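Local coordinates for protein branched-chain-amino-acid aminotransferase (Pseudomonas sp. UW4, PDB 6JIF) that catalyses the reversible, pyridoxal-5'-phosphate-dependent transfer of the amino group between branched-chain amino acids and 2-oxo acids, at residues Leu71-Ala83 with Asn99-Met112. Residues are numbered along the deposited sequence; the frame is centred on the assembly and turned at random.
Sequences LHYGQQCFEGMKA and NALRMQRSCARLLM. With PLP (pyridoxal-5'-phosphate), chain D.
Glu-79 OE1 is gripped by two donors, Arg-102 NH2 and Asn-99 ND2, each at 2.7 Å. The contact packs strand 76-85 of the antiparallel sheet against helix 96-109 in this class IV (fold-type IV) aminotransferase; the axes of strand 76-78 and helix 99-109 run nearly antiparallel (170°). Arg-102 meets the carboxylate side-on. Its NE reaches Glu-79 OE2 at 2.8 Å, almost straight, and both oxygens use their syn lone pairs. The carboxylate and guanidinium are nearly coplanar. Asn-99 comes to OE1 from the anti side, 32° out of the carboxylate plane. The Glu-79 to Arg-102 salt bridge probably holds the guanidinium beside the cofactor: NH1 of Arg-102 donates to PLP O2P at 2.7 Å and also to Pro-265 O. Glu-79 is thus a second-shell residue behind a phosphate ligand. With an alanine in its place, the guanidinium would probably lose its carboxylate mate and be freer to turn from the phosphate, and Asn-99 ND2 would lose an acceptor. A water links Glu-79 OE2, Phe-78 O and Ser-106 OG, which also binds Lys-204 N. Farther along, Cys-77 SG packs against Met-112 CE (3.5 Å), Met-103 CG and Cys-107 SG. A Schellman motif with Leu-111 at positive phi ends the helix, and the Met-112 side chain points toward the strand. The extended Gln-75 chain (CG anti to the backbone N, chi1 -161°) slides past Met-112. Its OE1 bonds to Thr-69 OG1 and Ala-162 N; NE2 bonds to Thr-161 OG1 and donates to Leu-110 O at 2.7 Å.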
ATOM      1  N   LEU B  71       4.487   5.885   6.290  1.00 15.51           N
ATOM      2  CA  LEU B  71       5.704   5.121   6.001  1.00 15.40           C
ATOM      3  C   LEU B  71       5.635   3.692   6.504  1.00 22.31           C
ATOM      4  O   LEU B  71       6.405   2.849   6.030  1.00 17.76           O
ATOM      5  CB  LEU B  71       6.969   5.787   6.597  1.00 16.17           C
ATOM      6  CG  LEU B  71       7.281   7.203   6.042  1.00 16.41           C
ATOM      7  CD1 LEU B  71       8.365   7.804   6.932  1.00 19.20           C
ATOM      8  CD2 LEU B  71       7.676   7.234   4.522  1.00 19.92           C
ATOM      9  N   HIS B  72       4.742   3.389   7.436  1.00 17.06           N
ATOM     10  CA  HIS B  72       4.642   2.048   7.982  1.00 18.94           C
ATOM     11  C   HIS B  72       3.392   1.323   7.555  1.00 16.20           C
ATOM     12  O   HIS B  72       3.441   0.131   7.359  1.00 18.14           O
ATOM     13  CB  HIS B  72       4.642   2.078   9.509  1.00 20.30           C
ATOM     14  CG  HIS B  72       5.955   2.495  10.071  1.00 21.92           C
ATOM     15  ND1 HIS B  72       6.842   1.586  10.593  1.00 20.15           N
ATOM     16  CD2 HIS B  72       6.581   3.695  10.085  1.00 20.12           C
ATOM     17  CE1 HIS B  72       7.940   2.217  10.973  1.00 23.45           C
ATOM     18  NE2 HIS B  72       7.811   3.495  10.660  1.00 22.90           N
ATOM     19  N   TYR B  73       2.261   2.026   7.473  1.00 16.47           N
ATOM     20  CA  TYR B  73       0.974   1.367   7.246  1.00 14.66           C
ATOM     21  C   TYR B  73       0.283   1.905   5.999  1.00 18.63           C
ATOM     22  O   TYR B  73      -0.953   1.812   5.881  1.00 15.41           O
ATOM     23  CB  TYR B  73       0.089   1.523   8.491  1.00 15.38           C
ATOM     24  CG  TYR B  73       0.749   1.006   9.726  1.00 15.65           C
ATOM     25  CD1 TYR B  73       0.999  -0.362   9.907  1.00 20.80           C
ATOM     26  CD2 TYR B  73       1.095   1.871  10.751  1.00 21.07           C
ATOM     27  CE1 TYR B  73       1.567  -0.827  11.077  1.00 20.39           C
ATOM     28  CE2 TYR B  73       1.719   1.409  11.921  1.00 18.02           C
ATOM     29  CZ  TYR B  73       1.920   0.083  12.092  1.00 21.15           C
ATOM     30  OH  TYR B  73       2.510  -0.377  13.245  1.00 23.38           O
ATOM     31  N   GLY B  74       1.059   2.447   5.048  1.00 14.47           N
ATOM     32  CA  GLY B  74       0.456   2.772   3.772  1.00 13.45           C
ATOM     33  C   GLY B  74      -0.585   3.852   3.809  1.00 18.31           C
ATOM     34  O   GLY B  74      -1.394   3.915   2.891  1.00 16.46           O
ATOM     35  N   GLN B  75      -0.586   4.728   4.843  1.00 14.57           N
ATOM     36  CA  GLN B  75      -1.692   5.693   4.950  1.00 15.40           C
ATOM     37  C   GLN B  75      -1.342   6.923   4.111  1.00 15.17           C
ATOM     38  O   GLN B  75      -0.795   7.913   4.608  1.00 14.55           O
ATOM     39  CB  GLN B  75      -1.968   6.060   6.405  1.00 14.30           C
ATOM     40  CG  GLN B  75      -3.304   6.628   6.479  1.00 19.99           C
ATOM     41  CD  GLN B  75      -3.729   7.002   7.890  1.00 21.63           C
ATOM     42  OE1 GLN B  75      -2.900   7.259   8.769  1.00 17.57           O
ATOM     43  NE2 GLN B  75      -5.031   7.038   8.103  1.00 14.48           N
ATOM     44  N   GLN B  76      -1.682   6.851   2.830  1.00 13.56           N
ATOM     45  CA  GLN B  76      -1.231   7.820   1.837  1.00 12.21           C
ATOM     46  C   GLN B  76      -2.171   7.747   0.649  1.00 13.46           C
ATOM     47  O   GLN B  76      -2.650   6.659   0.289  1.00 18.19           O
ATOM     48  CB  GLN B  76       0.205   7.494   1.343  1.00 12.89           C
ATOM     49  CG  GLN B  76       0.337   6.140   0.711  1.00 13.74           C
ATOM     50  CD  GLN B  76       1.789   5.776   0.484  1.00 15.37           C
ATOM     51  OE1 GLN B  76       2.215   5.568  -0.656  1.00 14.53           O
ATOM     52  NE2 GLN B  76       2.570   5.722   1.539  1.00 14.31           N
ATOM     53  N   CYS B  77      -2.363   8.891   0.008  1.00 14.20           N
ATOM     54  CA  CYS B  77      -3.122   8.953  -1.242  1.00 15.58           C
ATOM     55  C   CYS B  77      -2.627  10.130  -2.068  1.00 16.44           C
ATOM     56  O   CYS B  77      -2.020  11.077  -1.532  1.00 14.43           O
ATOM     57  CB  CYS B  77      -4.634   9.052  -1.022  1.00 16.75           C
ATOM     58  SG  CYS B  77      -5.230  10.643  -0.388  1.00 21.46           S
ATOM     59  N   PHE B  78      -2.867  10.062  -3.382  1.00 16.58           N
ATOM     60  CA  PHE B  78      -2.445  11.196  -4.190  1.00 16.55           C
ATOM     61  C   PHE B  78      -3.386  11.450  -5.369  1.00 15.81           C
ATOM     62  O   PHE B  78      -4.274  10.655  -5.685  1.00 15.74           O
ATOM     63  CB  PHE B  78      -0.987  11.011  -4.666  1.00 13.45           C
ATOM     64  CG  PHE B  78      -0.794   9.984  -5.772  1.00 16.81           C
ATOM     65  CD1 PHE B  78      -0.941  10.303  -7.123  1.00 14.91           C
ATOM     66  CD2 PHE B  78      -0.472   8.687  -5.445  1.00 20.78           C
ATOM     67  CE1 PHE B  78      -0.710   9.340  -8.107  1.00 15.70           C
ATOM     68  CE2 PHE B  78      -0.228   7.717  -6.451  1.00 23.96           C
ATOM     69  CZ  PHE B  78      -0.386   8.026  -7.733  1.00 19.21           C
ATOM     70  N   GLU B  79      -3.184  12.602  -6.007  1.00 11.59           N
ATOM     71  CA  GLU B  79      -3.933  12.994  -7.191  1.00 11.67           C
ATOM     72  C   GLU B  79      -2.947  13.449  -8.276  1.00 16.26           C
ATOM     73  O   GLU B  79      -1.754  13.646  -8.040  1.00 15.36           O
ATOM     74  CB  GLU B  79      -4.933  14.130  -6.891  1.00 15.83           C
ATOM     75  CG  GLU B  79      -6.301  13.613  -6.309  1.00 16.02           C
ATOM     76  CD  GLU B  79      -6.999  12.662  -7.271  1.00 17.94           C
ATOM     77  OE1 GLU B  79      -6.794  12.827  -8.515  1.00 17.88           O
ATOM     78  OE2 GLU B  79      -7.651  11.700  -6.797  1.00 18.59           O
ATOM     79  N   GLY B  80      -3.485  13.677  -9.461  1.00 15.79           N
ATOM     80  CA  GLY B  80      -2.658  14.167 -10.580  1.00 16.33           C
ATOM     81  C   GLY B  80      -3.528  14.979 -11.515  1.00 17.37           C
ATOM     82  O   GLY B  80      -4.597  14.512 -11.930  1.00 14.06           O
ATOM     83  N   MET B  81      -3.110  16.203 -11.838  1.00 14.91           N
ATOM     84  CA  MET B  81      -3.880  17.035 -12.776  1.00 20.17           C
ATOM     85  C   MET B  81      -2.918  17.944 -13.543  1.00 18.02           C
ATOM     86  O   MET B  81      -1.771  18.137 -13.137  1.00 20.26           O
ATOM     87  CB  MET B  81      -4.930  17.891 -12.057  1.00 17.79           C
ATOM     88  CG  MET B  81      -4.232  19.010 -11.282  1.00 21.26           C
ATOM     89  SD  MET B  81      -5.264  19.749 -10.060  1.00 30.58           S
ATOM     90  CE  MET B  81      -5.343  18.294  -9.028  1.00 22.19           C
ATOM     91  N   LYS B  82      -3.382  18.520 -14.649  1.00 15.62           N
ATOM     92  CA  LYS B  82      -2.509  19.392 -15.434  1.00 15.99           C
ATOM     93  C   LYS B  82      -3.081  20.800 -15.632  1.00 18.15           C
ATOM     94  O   LYS B  82      -4.307  21.000 -15.718  1.00 16.09           O
ATOM     95  CB  LYS B  82      -2.216  18.795 -16.826  1.00 17.11           C
ATOM     96  CG  LYS B  82      -1.175  17.690 -16.794  1.00 20.01           C
ATOM     97  CD  LYS B  82      -1.015  17.049 -18.179  1.00 21.52           C
ATOM     98  CE  LYS B  82      -0.285  15.708 -18.077  1.00 27.54           C
ATOM     99  NZ  LYS B  82      -0.187  15.109 -19.448  1.00 25.44           N
ATOM    100  N   ALA B  83      -2.169  21.766 -15.763  1.00 15.96           N
ATOM    101  CA  ALA B  83      -2.505  23.106 -16.230  1.00 20.30           C
ATOM    102  C   ALA B  83      -1.798  23.303 -17.551  1.00 20.44           C
ATOM    103  O   ALA B  83      -0.709  22.769 -17.733  1.00 20.02           O
ATOM    104  CB  ALA B  83      -2.078  24.202 -15.247  1.00 18.83           C
ATOM    105  N   ASN B  99     -10.585  15.862  -9.264  1.00 12.98           N
ATOM    106  CA  ASN B  99      -9.525  15.399  -8.392  1.00 13.44           C
ATOM    107  C   ASN B  99      -9.909  15.562  -6.936  1.00 15.40           C
ATOM    108  O   ASN B  99      -9.638  14.684  -6.115  1.00 14.68           O
ATOM    109  CB  ASN B  99      -8.255  16.192  -8.652  1.00 13.95           C
ATOM    110  CG  ASN B  99      -7.771  15.962 -10.048  1.00 19.90           C
ATOM    111  OD1 ASN B  99      -8.114  16.731 -10.942  1.00 20.20           O
ATOM    112  ND2 ASN B  99      -7.077  14.851 -10.273  1.00 18.46           N
ATOM    113  N   ALA B 100     -10.492  16.710  -6.597  1.00 16.15           N
ATOM    114  CA  ALA B 100     -10.914  16.934  -5.210  1.00 18.52           C
ATOM    115  C   ALA B 100     -11.891  15.861  -4.760  1.00 21.03           C
ATOM    116  O   ALA B 100     -11.749  15.311  -3.667  1.00 16.33           O
ATOM    117  CB  ALA B 100     -11.554  18.307  -5.023  1.00 14.13           C
ATOM    118  N   LEU B 101     -12.880  15.542  -5.597  1.00 13.53           N
ATOM    119  CA  LEU B 101     -13.877  14.538  -5.215  1.00 13.84           C
ATOM    120  C   LEU B 101     -13.216  13.176  -5.005  1.00 16.11           C
ATOM    121  O   LEU B 101     -13.473  12.461  -4.021  1.00 16.66           O
ATOM    122  CB  LEU B 101     -14.978  14.443  -6.290  1.00 14.37           C
ATOM    123  CG  LEU B 101     -15.917  15.667  -6.344  1.00 26.87           C
ATOM    124  CD1 LEU B 101     -16.697  15.839  -7.699  1.00 25.92           C
ATOM    125  CD2 LEU B 101     -16.919  15.683  -5.162  1.00 22.08           C
ATOM    126  N   ARG B 102     -12.349  12.794  -5.943  1.00 14.86           N
ATOM    127  CA  ARG B 102     -11.721  11.495  -5.813  1.00 13.46           C
ATOM    128  C   ARG B 102     -10.828  11.440  -4.590  1.00 16.24           C
ATOM    129  O   ARG B 102     -10.749  10.409  -3.920  1.00 16.49           O
ATOM    130  CB  ARG B 102     -10.923  11.121  -7.070  1.00 13.51           C
ATOM    131  CG  ARG B 102     -10.432   9.659  -6.974  1.00 14.14           C
ATOM    132  CD  ARG B 102      -9.916   9.206  -8.401  1.00 12.79           C
ATOM    133  NE  ARG B 102      -8.771  10.049  -8.800  1.00 13.57           N
ATOM    134  CZ  ARG B 102      -8.271  10.114 -10.034  1.00 17.98           C
ATOM    135  NH1 ARG B 102      -8.840   9.405 -10.977  1.00 19.47           N
ATOM    136  NH2 ARG B 102      -7.200  10.871 -10.301  1.00 15.91           N
ATOM    137  N   MET B 103     -10.112  12.519  -4.300  1.00 13.56           N
ATOM    138  CA  MET B 103      -9.251  12.450  -3.143  1.00 16.52           C
ATOM    139  C   MET B 103     -10.074  12.392  -1.865  1.00 18.21           C
ATOM    140  O   MET B 103      -9.642  11.785  -0.892  1.00 15.42           O
ATOM    141  CB  MET B 103      -8.274  13.625  -3.118  1.00 13.98           C
ATOM    142  CG  MET B 103      -6.976  13.269  -2.370  1.00 16.54           C
ATOM    143  SD  MET B 103      -5.731  14.586  -2.326  1.00 19.83           S
ATOM    144  CE  MET B 103      -6.595  15.630  -1.136  1.00 15.89           C
ATOM    145  N   GLN B 104     -11.236  13.050  -1.838  1.00 18.68           N
ATOM    146  CA  GLN B 104     -12.109  12.887  -0.675  1.00 13.34           C
ATOM    147  C   GLN B 104     -12.457  11.416  -0.475  1.00 21.13           C
ATOM    148  O   GLN B 104     -12.439  10.910   0.656  1.00 14.61           O
ATOM    149  CB  GLN B 104     -13.357  13.758  -0.830  1.00 18.13           C
ATOM    150  CG  GLN B 104     -13.037  15.266  -0.812  1.00 15.92           C
ATOM    151  CD  GLN B 104     -14.026  16.160  -1.527  1.00 19.91           C
ATOM    152  OE1 GLN B 104     -15.098  15.721  -2.003  1.00 18.66           O
ATOM    153  NE2 GLN B 104     -13.684  17.446  -1.596  1.00 18.96           N
ATOM    154  N   ARG B 105     -12.719  10.693  -1.575  1.00 14.03           N
ATOM    155  CA  ARG B 105     -13.054   9.291  -1.397  1.00 13.89           C
ATOM    156  C   ARG B 105     -11.816   8.478  -0.979  1.00 15.19           C
ATOM    157  O   ARG B 105     -11.942   7.562  -0.167  1.00 14.61           O
ATOM    158  CB  ARG B 105     -13.706   8.759  -2.676  1.00 14.43           C
ATOM    159  CG  ARG B 105     -14.840   9.689  -3.181  1.00 19.39           C
ATOM    160  CD  ARG B 105     -15.708   9.004  -4.230  1.00 24.71           C
ATOM    161  NE  ARG B 105     -14.896   8.483  -5.335  1.00 29.29           N
ATOM    162  CZ  ARG B 105     -14.674   9.166  -6.467  1.00 32.82           C
ATOM    163  NH1 ARG B 105     -15.216  10.371  -6.634  1.00 34.49           N
ATOM    164  NH2 ARG B 105     -13.905   8.665  -7.418  1.00 19.12           N
ATOM    165  N   SER B 106     -10.612   8.778  -1.528  1.00 15.98           N
ATOM    166  CA  SER B 106      -9.427   7.996  -1.119  1.00 16.72           C
ATOM    167  C   SER B 106      -9.082   8.246   0.364  1.00 17.72           C
ATOM    168  O   SER B 106      -8.759   7.323   1.140  1.00 15.77           O
ATOM    169  CB  SER B 106      -8.217   8.363  -1.990  1.00 14.91           C
ATOM    170  OG  SER B 106      -8.541   8.222  -3.383  1.00 15.77           O
ATOM    171  N   CYS B 107      -9.175   9.509   0.777  1.00 13.61           N
ATOM    172  CA  CYS B 107      -8.981   9.851   2.180  1.00 12.69           C
ATOM    173  C   CYS B 107      -9.964   9.089   3.041  1.00 17.07           C
ATOM    174  O   CYS B 107      -9.580   8.499   4.046  1.00 17.91           O
ATOM    175  CB  CYS B 107      -9.183  11.371   2.381  1.00 15.25           C
ATOM    176  SG  CYS B 107      -7.738  12.353   1.891  1.00 19.74           S
ATOM    177  N   ALA B 108     -11.242   9.054   2.640  1.00 16.83           N
ATOM    178  CA  ALA B 108     -12.218   8.387   3.500  1.00 17.61           C
ATOM    179  C   ALA B 108     -11.917   6.917   3.615  1.00 19.68           C
ATOM    180  O   ALA B 108     -12.040   6.340   4.700  1.00 15.12           O
ATOM    181  CB  ALA B 108     -13.634   8.572   2.983  1.00 17.67           C
ATOM    182  N   ARG B 109     -11.488   6.304   2.510  1.00 17.39           N
ATOM    183  CA  ARG B 109     -11.219   4.875   2.547  1.00 14.90           C
ATOM    184  C   ARG B 109     -10.063   4.544   3.487  1.00 13.56           C
ATOM    185  O   ARG B 109     -10.009   3.428   4.039  1.00 14.62           O
ATOM    186  CB  ARG B 109     -10.937   4.405   1.117  1.00 13.48           C
ATOM    187  CG  ARG B 109     -10.610   2.927   0.925  1.00 19.85           C
ATOM    188  CD  ARG B 109     -11.599   2.004   1.650  1.00 22.12           C
ATOM    189  NE  ARG B 109     -11.754   0.665   1.078  1.00 17.66           N
ATOM    190  CZ  ARG B 109     -11.127  -0.403   1.540  1.00 23.78           C
ATOM    191  NH1 ARG B 109     -10.264  -0.313   2.565  1.00 25.95           N
ATOM    192  NH2 ARG B 109     -11.397  -1.585   0.974  1.00 21.93           N
ATOM    193  N   LEU B 110      -9.108   5.467   3.644  1.00 13.21           N
ATOM    194  CA  LEU B 110      -7.969   5.237   4.532  1.00 13.19           C
ATOM    195  C   LEU B 110      -8.120   5.922   5.912  1.00 13.57           C
ATOM    196  O   LEU B 110      -7.136   6.026   6.661  1.00 16.56           O
ATOM    197  CB  LEU B 110      -6.666   5.714   3.855  1.00 12.75           C
ATOM    198  CG  LEU B 110      -6.325   4.973   2.556  1.00 13.86           C
ATOM    199  CD1 LEU B 110      -4.929   5.330   2.095  1.00 18.58           C
ATOM    200  CD2 LEU B 110      -6.505   3.399   2.661  1.00 15.75           C
ATOM    201  N   LEU B 111      -9.309   6.406   6.235  1.00 13.95           N
ATOM    202  CA  LEU B 111      -9.574   7.109   7.490  1.00 20.91           C
ATOM    203  C   LEU B 111      -8.749   8.411   7.661  1.00 19.68           C
ATOM    204  O   LEU B 111      -8.421   8.804   8.780  1.00 22.06           O
ATOM    205  CB  LEU B 111      -9.367   6.182   8.692  1.00 15.52           C
ATOM    206  CG  LEU B 111     -10.124   4.882   8.614  1.00 19.60           C
ATOM    207  CD1 LEU B 111      -9.946   4.167   9.931  1.00 17.86           C
ATOM    208  CD2 LEU B 111     -11.605   5.055   8.259  1.00 17.12           C
ATOM    209  N   MET B 112      -8.428   9.103   6.591  1.00 16.20           N
ATOM    210  CA  MET B 112      -7.761  10.415   6.642  1.00 15.78           C
ATOM    211  C   MET B 112      -8.735  11.572   6.475  1.00 21.02           C
ATOM    212  O   MET B 112      -9.769  11.440   5.808  1.00 17.91           O
ATOM    213  CB  MET B 112      -6.700  10.502   5.533  1.00 18.09           C
ATOM    214  CG  MET B 112      -5.723   9.357   5.598  1.00 16.93           C
ATOM    215  SD  MET B 112      -4.196   9.681   4.589  1.00 23.89           S
ATOM    216  CE  MET B 112      -4.839   9.685   2.959  1.00 23.70           C
TER
HETATM  217  N1  PLP D 401      -5.925   3.533 -13.572  1.00 18.12           N
HETATM  218  C2  PLP D 401      -5.168   3.491 -12.440  1.00 21.86           C
HETATM  219  C2A PLP D 401      -4.918   2.141 -11.846  1.00 21.89           C
HETATM  220  C3  PLP D 401      -4.709   4.667 -11.845  1.00 26.89           C
HETATM  221  O3  PLP D 401      -3.996   4.602 -10.677  1.00 27.39           O
HETATM  222  C4  PLP D 401      -4.991   5.917 -12.454  1.00 26.24           C
HETATM  223  C4A PLP D 401      -4.689   7.225 -11.746  1.00 21.50           C
HETATM  224  C5  PLP D 401      -5.758   5.898 -13.635  1.00 21.81           C
HETATM  225  C6  PLP D 401      -6.213   4.719 -14.146  1.00 23.87           C
HETATM  226  C5A PLP D 401      -6.088   7.109 -14.450  1.00 22.42           C
HETATM  227  O4P PLP D 401      -6.712   8.071 -13.687  1.00 20.87           O
HETATM  228  P   PLP D 401      -6.745   9.570 -14.232  1.00 18.33           P
HETATM  229  O1P PLP D 401      -7.347   9.594 -15.617  1.00 17.61           O
HETATM  230  O2P PLP D 401      -7.681  10.247 -13.219  1.00 15.20           O
HETATM  231  O3P PLP D 401      -5.348  10.179 -14.283  1.00 20.47           O
HETATM  232  O   HOH W   1      -6.934  10.257  -4.504  1.00 19.02           O
HETATM  233  O   HOH W   2      -4.586  11.717 -11.952  1.00 19.60           O